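Local coordinates for protein Afp2 (Serratia entomophila, PDB 6RBN) that probably builds part of the contractile sheath around the inner tube of the anti-feeding prophage, a phage-tail-like injection system, at residues S289-L294 / D307-Q312; R188-A193 / V252-N257. All coordinates share one frame; numbering follows the deposited sequence.

Interaction 1. Residues S289-L294 / D307-Q312; sequences SYLHSL and DAWFVQ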
ATOM      1  N   SER C 289      57.085  27.217 -11.375  1.00 64.80           N
ATOM      2  CA  SER C 289      56.486  28.247 -12.213  1.00 64.80           C
ATOM      3  C   SER C 289      57.494  29.331 -12.556  1.00 64.80           C
ATOM      4  O   SER C 289      57.439  29.901 -13.649  1.00 64.80           O
ATOM      5  CB  SER C 289      55.270  28.861 -11.523  1.00 64.80           C
ATOM      6  OG  SER C 289      55.661  29.631 -10.404  1.00 64.80           O
ATOM      7  N   TYR C 290      58.416  29.629 -11.639  1.00 64.00           N
ATOM      8  CA  TYR C 290      59.458  30.608 -11.928  1.00 64.00           C
ATOM      9  C   TYR C 290      60.478  30.049 -12.907  1.00 64.00           C
ATOM     10  O   TYR C 290      60.867  30.726 -13.865  1.00 64.00           O
ATOM     11  CB  TYR C 290      60.144  31.053 -10.638  1.00 64.00           C
ATOM     12  CG  TYR C 290      61.277  32.022 -10.879  1.00 64.00           C
ATOM     13  CD1 TYR C 290      61.023  33.338 -11.229  1.00 64.00           C
ATOM     14  CD2 TYR C 290      62.600  31.618 -10.766  1.00 64.00           C
ATOM     15  CE1 TYR C 290      62.052  34.225 -11.459  1.00 64.00           C
ATOM     16  CE2 TYR C 290      63.635  32.497 -10.997  1.00 64.00           C
ATOM     17  CZ  TYR C 290      63.354  33.797 -11.341  1.00 64.00           C
ATOM     18  OH  TYR C 290      64.380  34.679 -11.573  1.00 64.00           O
ATOM     19  N   LEU C 291      60.932  28.819 -12.681  1.00 63.46           N
ATOM     20  CA  LEU C 291      61.976  28.249 -13.520  1.00 63.46           C
ATOM     21  C   LEU C 291      61.478  27.830 -14.894  1.00 63.46           C
ATOM     22  O   LEU C 291      62.298  27.664 -15.799  1.00 63.46           O
ATOM     23  CB  LEU C 291      62.621  27.054 -12.826  1.00 63.46           C
ATOM     24  CG  LEU C 291      63.449  27.372 -11.585  1.00 63.46           C
ATOM     25  CD1 LEU C 291      63.932  26.099 -10.931  1.00 63.46           C
ATOM     26  CD2 LEU C 291      64.618  28.253 -11.951  1.00 63.46           C
ATOM     27  N   HIS C 292      60.168  27.653 -15.079  1.00 67.09           N
ATOM     28  CA  HIS C 292      59.673  27.341 -16.414  1.00 67.09           C
ATOM     29  C   HIS C 292      59.630  28.582 -17.288  1.00 67.09           C
ATOM     30  O   HIS C 292      59.955  28.518 -18.478  1.00 67.09           O
ATOM     31  CB  HIS C 292      58.281  26.720 -16.352  1.00 67.09           C
ATOM     32  CG  HIS C 292      57.803  26.184 -17.663  1.00 67.09           C
ATOM     33  ND1 HIS C 292      58.153  24.935 -18.127  1.00 67.09           N
ATOM     34  CD2 HIS C 292      57.046  26.745 -18.633  1.00 67.09           C
ATOM     35  CE1 HIS C 292      57.601  24.738 -19.310  1.00 67.09           C
ATOM     36  NE2 HIS C 292      56.926  25.821 -19.642  1.00 67.09           N
ATOM     37  N   SER C 293      59.216  29.716 -16.719  1.00 67.11           N
ATOM     38  CA  SER C 293      59.207  30.963 -17.471  1.00 67.11           C
ATOM     39  C   SER C 293      60.617  31.462 -17.728  1.00 67.11           C
ATOM     40  O   SER C 293      60.854  32.177 -18.705  1.00 67.11           O
ATOM     41  CB  SER C 293      58.409  32.021 -16.719  1.00 67.11           C
ATOM     42  OG  SER C 293      59.093  32.413 -15.544  1.00 67.11           O
ATOM     43  N   LEU C 294      61.556  31.105 -16.858  1.00 65.94           N
ATOM     44  CA  LEU C 294      62.956  31.429 -17.079  1.00 65.94           C
ATOM     45  C   LEU C 294      63.585  30.520 -18.125  1.00 65.94           C
ATOM     46  O   LEU C 294      64.465  30.956 -18.872  1.00 65.94           O
ATOM     47  CB  LEU C 294      63.713  31.322 -15.758  1.00 65.94           C
ATOM     48  CG  LEU C 294      65.160  31.779 -15.716  1.00 65.94           C
ATOM     49  CD1 LEU C 294      65.233  33.272 -15.926  1.00 65.94           C
ATOM     50  CD2 LEU C 294      65.758  31.393 -14.400  1.00 65.94           C
ATOM     51  N   ASP C 307      65.950  18.169 -18.383  1.00 75.50           N
ATOM     52  CA  ASP C 307      67.374  18.465 -18.434  1.00 75.50           C
ATOM     53  C   ASP C 307      67.698  19.900 -18.054  1.00 75.50           C
ATOM     54  O   ASP C 307      68.880  20.251 -17.984  1.00 75.50           O
ATOM     55  CB  ASP C 307      67.935  18.194 -19.831  1.00 75.50           C
ATOM     56  CG  ASP C 307      67.965  16.719 -20.178  1.00 75.50           C
ATOM     57  OD1 ASP C 307      68.089  15.885 -19.257  1.00 75.50           O
ATOM     58  OD2 ASP C 307      67.873  16.393 -21.379  1.00 75.50           O
ATOM     59  N   ALA C 308      66.691  20.736 -17.812  1.00 69.64           N
ATOM     60  CA  ALA C 308      66.905  22.145 -17.523  1.00 69.64           C
ATOM     61  C   ALA C 308      66.896  22.453 -16.033  1.00 69.64           C
ATOM     62  O   ALA C 308      67.769  23.179 -15.553  1.00 69.64           O
ATOM     63  CB  ALA C 308      65.851  22.989 -18.238  1.00 69.64           C
ATOM     64  N   TRP C 309      65.924  21.931 -15.286  1.00 65.11           N
ATOM     65  CA  TRP C 309      65.915  22.118 -13.845  1.00 65.11           C
ATOM     66  C   TRP C 309      65.241  20.929 -13.179  1.00 65.11           C
ATOM     67  O   TRP C 309      64.510  20.169 -13.814  1.00 65.11           O
ATOM     68  CB  TRP C 309      65.203  23.417 -13.434  1.00 65.11           C
ATOM     69  CG  TRP C 309      63.708  23.372 -13.533  1.00 65.11           C
ATOM     70  CD1 TRP C 309      62.835  23.081 -12.530  1.00 65.11           C
ATOM     71  CD2 TRP C 309      62.911  23.603 -14.698  1.00 65.11           C
ATOM     72  NE1 TRP C 309      61.549  23.122 -12.991  1.00 65.11           N
ATOM     73  CE2 TRP C 309      61.569  23.441 -14.323  1.00 65.11           C
ATOM     74  CE3 TRP C 309      63.205  23.935 -16.021  1.00 65.11           C
ATOM     75  CZ2 TRP C 309      60.521  23.597 -15.221  1.00 65.11           C
ATOM     76  CZ3 TRP C 309      62.165  24.087 -16.909  1.00 65.11           C
ATOM     77  CH2 TRP C 309      60.840  23.919 -16.508  1.00 65.11           C
ATOM     78  N   PHE C 310      65.496  20.777 -11.881  1.00 63.52           N
ATOM     79  CA  PHE C 310      64.699  19.903 -11.032  1.00 63.52           C
ATOM     80  C   PHE C 310      64.496  20.583  -9.690  1.00 63.52           C
ATOM     81  O   PHE C 310      65.371  21.297  -9.200  1.00 63.52           O
ATOM     82  CB  PHE C 310      65.330  18.505 -10.842  1.00 63.52           C
ATOM     83  CG  PHE C 310      66.623  18.496 -10.065  1.00 63.52           C
ATOM     84  CD1 PHE C 310      67.830  18.657 -10.714  1.00 63.52           C
ATOM     85  CD2 PHE C 310      66.633  18.264  -8.694  1.00 63.52           C
ATOM     86  CE1 PHE C 310      69.016  18.629 -10.013  1.00 63.52           C
ATOM     87  CE2 PHE C 310      67.813  18.249  -7.989  1.00 63.52           C
ATOM     88  CZ  PHE C 310      69.005  18.428  -8.650  1.00 63.52           C
ATOM     89  N   VAL C 311      63.323  20.362  -9.105  1.00 63.32           N
ATOM     90  CA  VAL C 311      62.986  20.833  -7.768  1.00 63.32           C
ATOM     91  C   VAL C 311      62.415  19.650  -7.007  1.00 63.32           C
ATOM     92  O   VAL C 311      61.542  18.947  -7.525  1.00 63.32           O
ATOM     93  CB  VAL C 311      61.967  21.990  -7.802  1.00 63.32           C
ATOM     94  CG1 VAL C 311      61.579  22.406  -6.400  1.00 63.32           C
ATOM     95  CG2 VAL C 311      62.515  23.177  -8.556  1.00 63.32           C
ATOM     96  N   GLN C 312      62.906  19.412  -5.792  1.00 66.75           N
ATOM     97  CA  GLN C 312      62.379  18.316  -4.996  1.00 66.75           C
ATOM     98  C   GLN C 312      62.405  18.636  -3.509  1.00 66.75           C
ATOM     99  O   GLN C 312      63.328  19.285  -3.012  1.00 66.75           O
ATOM    100  CB  GLN C 312      63.137  17.019  -5.294  1.00 66.75           C
ATOM    101  CG  GLN C 312      64.617  17.071  -5.067  1.00 66.75           C
ATOM    102  CD  GLN C 312      65.297  15.816  -5.549  1.00 66.75           C
ATOM    103  OE1 GLN C 312      64.637  14.869  -5.972  1.00 66.75           O
ATOM    104  NE2 GLN C 312      66.617  15.810  -5.519  1.00 66.75           N
TER
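Leu291 lies over the indole of Trp309, and this CH-pi contact is the main one between 289-294 and 307-312. CB of Leu291 stands 3.8 Å from the centroid of the five-membered ring of Trp309, only 5° off the ring normal. The leucine then runs along the indole, because its CG is anti to the carbonyl carbon (chi1 -68°), and CD1 of Leu291 ends 3.6 Å from CD1 of Trp309.

The apolar contact continues along the strand, where the same methyl, CD1 of Leu291, meets CG2 of Val311 at 4.0 Å. The axes of 289-294 and 309-312 run almost exactly antiparallel, 9.7 Å apart at their closest. This is helix-on-sheet packing within the phage tail sheath C-terminal domain: strand 309-312 pairs with strand 328-335 in a two-stranded antiparallel sheet, and Ile333 and Leu335 of that second strand also touch Leu291.

At the far rim of the indole, the imidazole of His292 meets the six-membered ring of Trp309 rim to rim, neither lying over the other's face. Their planes are turned 77° apart, and ND1 of His292 lies 3.3 Å from CH2 of Trp309. On the chain of Afp1, Arg143 packs on the histidine.

Polar bonding fixes the indole from the helix itself: NE1 of Trp309 is hydrogen-bonded to OD1 of Asp288, about one turn before Leu291.

Interaction 2. Residues R188-A193 / V252-N257; sequences RGVWKA and VRRLFN
Val190 projects from a type I beta turn, Gly189 to Lys192, and its two methyl groups pack on Arg254 and Leu255 of helix 250-267. The arrangement packs a loop of the subtilisin-like range of the sheath protein on a helix of its C-terminal range. Gly189 ends the helical run with a positive phi (111°) and leads the chain into the turn.

The methyls of Val190 divide the work. CG2, anti to the backbone N, points at the helix backbone and lies 3.4 Å from O of Arg254; CG2 of Val190 is also 3.7 Å from NH2 of Arg254. The arginine chain bends at chi3 (55°), which brings its guanidinium back beside this methyl. The charged end has polar partners of its own, since NH2 makes a salt bridge with OD2 of Asp185 on helix 173-187 and a hydrogen bond with O of Thr27. The pair illustrates a general point: a small apolar side chain can pack on a buried, probably charged arginine, here one whose NH2 is satisfied by Asp185 and Thr27.

Leu255 takes the other methyl: CG1 of Val190 lies 4.0 Å from CD2 of Leu255, the two side chains crossing at about a right angle. Trp191 adds its CB to this leucine, while its indole leads off from the helix and folds back over the chain entering the turn, with O of Arg188 and CA of Gly189 over one face. CB of Trp191 sits 3.7 Å from CD2 of Leu255.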
ATOM      1  N   ARG C 188      69.634  41.836 -23.366  1.00 73.84           N
ATOM      2  CA  ARG C 188      69.940  40.424 -23.552  1.00 73.84           C
ATOM      3  C   ARG C 188      69.666  39.568 -22.327  1.00 73.84           C
ATOM      4  O   ARG C 188      69.403  38.371 -22.475  1.00 73.84           O
ATOM      5  CB  ARG C 188      71.402  40.250 -23.966  1.00 73.84           C
ATOM      6  CG  ARG C 188      71.744  40.890 -25.293  1.00 73.84           C
ATOM      7  CD  ARG C 188      71.021  40.205 -26.432  1.00 73.84           C
ATOM      8  NE  ARG C 188      71.381  38.798 -26.559  1.00 73.84           N
ATOM      9  CZ  ARG C 188      72.417  38.355 -27.261  1.00 73.84           C
ATOM     10  NH1 ARG C 188      73.200  39.210 -27.903  1.00 73.84           N
ATOM     11  NH2 ARG C 188      72.670  37.055 -27.323  1.00 73.84           N
ATOM     12  N   GLY C 189      69.726  40.131 -21.132  1.00 72.09           N
ATOM     13  CA  GLY C 189      69.465  39.392 -19.915  1.00 72.09           C
ATOM     14  C   GLY C 189      70.724  39.195 -19.086  1.00 72.09           C
ATOM     15  O   GLY C 189      71.842  39.482 -19.507  1.00 72.09           O
ATOM     16  N   VAL C 190      70.509  38.682 -17.875  1.00 69.58           N
ATOM     17  CA  VAL C 190      71.613  38.488 -16.944  1.00 69.58           C
ATOM     18  C   VAL C 190      72.449  37.263 -17.306  1.00 69.58           C
ATOM     19  O   VAL C 190      73.616  37.174 -16.912  1.00 69.58           O
ATOM     20  CB  VAL C 190      71.050  38.422 -15.509  1.00 69.58           C
ATOM     21  CG1 VAL C 190      70.288  37.129 -15.268  1.00 69.58           C
ATOM     22  CG2 VAL C 190      72.129  38.652 -14.460  1.00 69.58           C
ATOM     23  N   TRP C 191      71.904  36.343 -18.097  1.00 68.38           N
ATOM     24  CA  TRP C 191      72.608  35.133 -18.494  1.00 68.38           C
ATOM     25  C   TRP C 191      73.499  35.329 -19.711  1.00 68.38           C
ATOM     26  O   TRP C 191      74.134  34.368 -20.153  1.00 68.38           O
ATOM     27  CB  TRP C 191      71.601  34.016 -18.770  1.00 68.38           C
ATOM     28  CG  TRP C 191      70.588  34.368 -19.802  1.00 68.38           C
ATOM     29  CD1 TRP C 191      70.674  34.152 -21.143  1.00 68.38           C
ATOM     30  CD2 TRP C 191      69.332  35.010 -19.581  1.00 68.38           C
ATOM     31  NE1 TRP C 191      69.547  34.615 -21.770  1.00 68.38           N
ATOM     32  CE2 TRP C 191      68.707  35.149 -20.831  1.00 68.38           C
ATOM     33  CE3 TRP C 191      68.673  35.485 -18.442  1.00 68.38           C
ATOM     34  CZ2 TRP C 191      67.457  35.737 -20.977  1.00 68.38           C
ATOM     35  CZ3 TRP C 191      67.434  36.065 -18.590  1.00 68.38           C
ATOM     36  CH2 TRP C 191      66.838  36.187 -19.847  1.00 68.38           C
ATOM     37  N   LYS C 192      73.562  36.534 -20.262  1.00 69.69           N
ATOM     38  CA  LYS C 192      74.409  36.826 -21.404  1.00 69.69           C
ATOM     39  C   LYS C 192      75.612  37.634 -20.932  1.00 69.69           C
ATOM     40  O   LYS C 192      75.520  38.405 -19.974  1.00 69.69           O
ATOM     41  CB  LYS C 192      73.617  37.573 -22.488  1.00 69.69           C
ATOM     42  CG  LYS C 192      74.285  37.646 -23.857  1.00 69.69           C
ATOM     43  CD  LYS C 192      74.961  38.977 -24.084  1.00 69.69           C
ATOM     44  CE  LYS C 192      75.590  39.050 -25.452  1.00 69.69           C
ATOM     45  NZ  LYS C 192      76.716  38.093 -25.563  1.00 69.69           N
ATOM     46  N   ALA C 193      76.744  37.436 -21.602  1.00 71.54           N
ATOM     47  CA  ALA C 193      77.995  38.026 -21.153  1.00 71.54           C
ATOM     48  C   ALA C 193      78.018  39.530 -21.408  1.00 71.54           C
ATOM     49  O   ALA C 193      77.604  39.986 -22.475  1.00 71.54           O
ATOM     50  CB  ALA C 193      79.178  37.366 -21.855  1.00 71.54           C
ATOM     51  N   VAL C 252      77.445  32.852 -15.801  1.00 67.48           N
ATOM     52  CA  VAL C 252      76.840  31.781 -15.015  1.00 67.48           C
ATOM     53  C   VAL C 252      76.949  32.010 -13.518  1.00 67.48           C
ATOM     54  O   VAL C 252      76.319  31.275 -12.751  1.00 67.48           O
ATOM     55  CB  VAL C 252      77.426  30.394 -15.341  1.00 67.48           C
ATOM     56  CG1 VAL C 252      77.400  30.145 -16.835  1.00 67.48           C
ATOM     57  CG2 VAL C 252      78.804  30.222 -14.772  1.00 67.48           C
ATOM     58  N   ARG C 253      77.716  33.003 -13.073  1.00 68.77           N
ATOM     59  CA  ARG C 253      77.640  33.366 -11.664  1.00 68.77           C
ATOM     60  C   ARG C 253      76.492  34.333 -11.410  1.00 68.77           C
ATOM     61  O   ARG C 253      75.688  34.119 -10.499  1.00 68.77           O
ATOM     62  CB  ARG C 253      78.945  33.993 -11.170  1.00 68.77           C
ATOM     63  CG  ARG C 253      78.860  34.246  -9.683  1.00 68.77           C
ATOM     64  CD  ARG C 253      78.930  32.909  -8.990  1.00 68.77           C
ATOM     65  NE  ARG C 253      78.342  32.889  -7.662  1.00 68.77           N
ATOM     66  CZ  ARG C 253      77.084  32.525  -7.451  1.00 68.77           C
ATOM     67  NH1 ARG C 253      76.342  32.147  -8.474  1.00 68.77           N
ATOM     68  NH2 ARG C 253      76.570  32.518  -6.238  1.00 68.77           N
ATOM     69  N   ARG C 254      76.396  35.393 -12.218  1.00 68.45           N
ATOM     70  CA  ARG C 254      75.293  36.343 -12.105  1.00 68.45           C
ATOM     71  C   ARG C 254      73.951  35.743 -12.483  1.00 68.45           C
ATOM     72  O   ARG C 254      72.918  36.305 -12.112  1.00 68.45           O
ATOM     73  CB  ARG C 254      75.543  37.568 -12.978  1.00 68.45           C
ATOM     74  CG  ARG C 254      76.531  38.547 -12.418  1.00 68.45           C
ATOM     75  CD  ARG C 254      76.701  39.719 -13.357  1.00 68.45           C
ATOM     76  NE  ARG C 254      75.426  40.353 -13.676  1.00 68.45           N
ATOM     77  CZ  ARG C 254      74.810  41.252 -12.918  1.00 68.45           C
ATOM     78  NH1 ARG C 254      75.332  41.624 -11.761  1.00 68.45           N
ATOM     79  NH2 ARG C 254      73.658  41.766 -13.311  1.00 68.45           N
ATOM     80  N   LEU C 255      73.937  34.642 -13.234  1.00 66.48           N
ATOM     81  CA  LEU C 255      72.677  33.959 -13.494  1.00 66.48           C
ATOM     82  C   LEU C 255      72.133  33.331 -12.223  1.00 66.48           C
ATOM     83  O   LEU C 255      70.941  33.466 -11.936  1.00 66.48           O
ATOM     84  CB  LEU C 255      72.852  32.916 -14.601  1.00 66.48           C
ATOM     85  CG  LEU C 255      71.664  32.190 -15.253  1.00 66.48           C
ATOM     86  CD1 LEU C 255      71.249  30.914 -14.546  1.00 66.48           C
ATOM     87  CD2 LEU C 255      70.474  33.130 -15.334  1.00 66.48           C
ATOM     88  N   PHE C 256      72.982  32.664 -11.437  1.00 67.10           N
ATOM     89  CA  PHE C 256      72.453  32.018 -10.241  1.00 67.10           C
ATOM     90  C   PHE C 256      72.130  33.034  -9.159  1.00 67.10           C
ATOM     91  O   PHE C 256      71.196  32.821  -8.385  1.00 67.10           O
ATOM     92  CB  PHE C 256      73.395  30.964  -9.641  1.00 67.10           C
ATOM     93  CG  PHE C 256      73.500  29.668 -10.418  1.00 67.10           C
ATOM     94  CD1 PHE C 256      73.122  29.556 -11.744  1.00 67.10           C
ATOM     95  CD2 PHE C 256      73.829  28.512  -9.741  1.00 67.10           C
ATOM     96  CE1 PHE C 256      73.220  28.354 -12.408  1.00 67.10           C
ATOM     97  CE2 PHE C 256      73.903  27.303 -10.391  1.00 67.10           C
ATOM     98  CZ  PHE C 256      73.591  27.225 -11.724  1.00 67.10           C
ATOM     99  N   ASN C 257      72.877  34.139  -9.093  1.00 67.59           N
ATOM    100  CA  ASN C 257      72.558  35.190  -8.132  1.00 67.59           C
ATOM    101  C   ASN C 257      71.224  35.850  -8.444  1.00 67.59           C
ATOM    102  O   ASN C 257      70.527  36.288  -7.528  1.00 67.59           O
ATOM    103  CB  ASN C 257      73.662  36.243  -8.106  1.00 67.59           C
ATOM    104  CG  ASN C 257      74.950  35.713  -7.538  1.00 67.59           C
ATOM    105  OD1 ASN C 257      74.946  34.930  -6.595  1.00 67.59           O
ATOM    106  ND2 ASN C 257      76.067  36.147  -8.101  1.00 67.59           N
TER

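How the interactions relate
Neither contact has a hydrogen bond between its segments, yet they sit at different depths of the subunit. Interaction 2 comes first along the chain and is closed before interaction 1 opens. Its centre lies about 9 Å from the centre of the chain, and it brings the subtilisin-like and C-terminal ranges together; the centre of interaction 1 lies about 24 Å out, wholly inside the C-terminal range. The centres of interactions 1 and 2 are about 16 Å apart; the nearest atoms of interactions 1 and 2 are about 4 Å apart, without touching. Neighbouring helices connect them: Leu294 of helix 277-295 packs on Val259 of helix 250-267, and Ala299 touches both Leu294 and Trp191. Residues of Afp3 chains reach both regions, consistent with a place in the sheath assembly.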